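PDB 4LSD: irisin from Homo sapiens, which is a hormone of the fibronectin type III family that probably mediates benefits of muscular exercise and induces browning of white adipose tissue. Local coordinates for residues A[49-52]-A[53-56]. Sequence-based numbering, arbitrary orientation.
Sequences IQEV and NTTT
The methyl CG2 of T54 faces the flank of E51, 4.2 Å from its CB and 4.1 Å from its carbonyl O, while T56 CG2 meets the carboxylate at E51 OE1 (3.8 Å). Both are van der Waals touches; the side chains of E51 and T56 cross at about a right angle. With CG anti to the carbonyl carbon and the chain extended beyond it, the carboxylate of E51 comes to T56; its other oxygen, OE2, forms a salt bridge with NE of R47 of the second subunit, a residue required for dimerization. In T54, OG1 lies anti to the backbone N (chi1 -179°), from where it accepts the T56 backbone N-H at 3.2 Å and 166°, an ST turn. With an alanine in place of this threonine, the T56 N-H would probably lose this acceptor and a gap would open beside E51. The chain turns at N53, whose phi is positive (61°); its ND2 is hydrogen-bonded to the carbonyl O of R44 of the second subunit. This bend ends strand 46-52, which pairs with strand 31-40 on one edge and the second subunit on the other, and sends the chain across the fibronectin type III sandwich to strand 58-61 of the opposing sheet.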
ATOM      1  N   ILE A  49      -3.618   1.382   1.202  1.00 41.15           N
ATOM      2  CA  ILE A  49      -3.181   0.976  -0.125  1.00 35.42           C
ATOM      3  C   ILE A  49      -4.264   1.327  -1.117  1.00 34.62           C
ATOM      4  O   ILE A  49      -5.434   1.079  -0.872  1.00 36.96           O
ATOM      5  CB  ILE A  49      -2.944  -0.524  -0.233  1.00 37.36           C
ATOM      6  CG1 ILE A  49      -1.896  -0.969   0.782  1.00 38.27           C
ATOM      7  CG2 ILE A  49      -2.470  -0.855  -1.643  1.00 35.97           C
ATOM      8  CD1 ILE A  49      -1.749  -2.465   0.872  1.00 41.92           C
ATOM      9  N   GLN A  50      -3.876   1.923  -2.237  1.00 37.29           N
ATOM     10  CA  GLN A  50      -4.838   2.286  -3.275  1.00 34.42           C
ATOM     11  C   GLN A  50      -4.224   1.892  -4.613  1.00 35.50           C
ATOM     12  O   GLN A  50      -3.022   2.009  -4.802  1.00 36.10           O
ATOM     13  CB  GLN A  50      -5.122   3.796  -3.271  1.00 33.09           C
ATOM     14  CG  GLN A  50      -6.223   4.220  -4.232  1.00 39.70           C
ATOM     15  CD  GLN A  50      -6.237   5.722  -4.522  1.00 52.55           C
ATOM     16  OE1 GLN A  50      -5.510   6.213  -5.393  1.00 62.37           O
ATOM     17  NE2 GLN A  50      -7.063   6.457  -3.785  1.00 53.68           N
ATOM     18  N   GLU A  51      -5.038   1.371  -5.519  1.00 33.59           N
ATOM     19  CA  GLU A  51      -4.566   1.009  -6.848  1.00 28.12           C
ATOM     20  C   GLU A  51      -5.682   1.412  -7.773  1.00 30.85           C
ATOM     21  O   GLU A  51      -6.849   1.173  -7.496  1.00 39.81           O
ATOM     22  CB  GLU A  51      -4.280  -0.490  -6.979  1.00 34.24           C
ATOM     23  CG  GLU A  51      -3.042  -0.943  -6.229  1.00 35.98           C
ATOM     24  CD  GLU A  51      -2.643  -2.369  -6.565  1.00 46.09           C
ATOM     25  OE1 GLU A  51      -3.472  -3.080  -7.170  1.00 53.26           O
ATOM     26  OE2 GLU A  51      -1.509  -2.778  -6.221  1.00 49.75           O
ATOM     27  N   VAL A  52      -5.319   2.051  -8.871  1.00 35.39           N
ATOM     28  CA  VAL A  52      -6.302   2.515  -9.825  1.00 30.47           C
ATOM     29  C   VAL A  52      -5.878   2.059 -11.216  1.00 35.58           C
ATOM     30  O   VAL A  52      -4.709   1.719 -11.434  1.00 38.17           O
ATOM     31  CB  VAL A  52      -6.423   4.052  -9.712  1.00 37.91           C
ATOM     32  CG1 VAL A  52      -7.196   4.637 -10.873  1.00 39.55           C
ATOM     33  CG2 VAL A  52      -7.129   4.390  -8.399  1.00 39.99           C
ATOM     34  N   ASN A  53      -6.833   2.031 -12.143  1.00 35.05           N
ATOM     35  CA  ASN A  53      -6.609   1.596 -13.519  1.00 37.16           C
ATOM     36  C   ASN A  53      -6.153   0.139 -13.543  1.00 38.54           C
ATOM     37  O   ASN A  53      -5.185  -0.220 -14.211  1.00 38.71           O
ATOM     38  CB  ASN A  53      -5.576   2.483 -14.201  1.00 38.86           C
ATOM     39  CG  ASN A  53      -5.847   2.635 -15.676  1.00 46.13           C
ATOM     40  OD1 ASN A  53      -7.002   2.696 -16.089  1.00 39.58           O
ATOM     41  ND2 ASN A  53      -4.794   2.716 -16.477  1.00 43.26           N
ATOM     42  N   THR A  54      -6.875  -0.692 -12.800  1.00 38.36           N
ATOM     43  CA  THR A  54      -6.577  -2.113 -12.692  1.00 39.18           C
ATOM     44  C   THR A  54      -7.895  -2.890 -12.641  1.00 41.95           C
ATOM     45  O   THR A  54      -8.951  -2.317 -12.376  1.00 42.23           O
ATOM     46  CB  THR A  54      -5.782  -2.386 -11.404  1.00 35.76           C
ATOM     47  OG1 THR A  54      -5.465  -3.778 -11.306  1.00 40.06           O
ATOM     48  CG2 THR A  54      -6.603  -1.972 -10.183  1.00 32.98           C
ATOM     49  N   THR A  55      -7.837  -4.191 -12.895  1.00 40.77           N
ATOM     50  CA  THR A  55      -9.044  -5.013 -12.851  1.00 42.99           C
ATOM     51  C   THR A  55      -8.945  -5.979 -11.676  1.00 39.37           C
ATOM     52  O   THR A  55      -9.791  -6.845 -11.509  1.00 43.13           O
ATOM     53  CB  THR A  55      -9.238  -5.848 -14.157  1.00 43.77           C
ATOM     54  OG1 THR A  55      -8.004  -6.477 -14.519  1.00 36.83           O
ATOM     55  CG2 THR A  55      -9.738  -4.979 -15.291  1.00 44.71           C
ATOM     56  N   THR A  56      -7.906  -5.816 -10.861  1.00 34.17           N
ATOM     57  CA  THR A  56      -7.667  -6.698  -9.719  1.00 35.56           C
ATOM     58  C   THR A  56      -8.787  -6.788  -8.689  1.00 35.53           C
ATOM     59  O   THR A  56      -9.558  -5.845  -8.492  1.00 37.02           O
ATOM     60  CB  THR A  56      -6.356  -6.303  -8.989  1.00 41.66           C
ATOM     61  OG1 THR A  56      -5.931  -7.386  -8.156  1.00 41.15           O
ATOM     62  CG2 THR A  56      -6.552  -5.053  -8.130  1.00 36.20           C
TER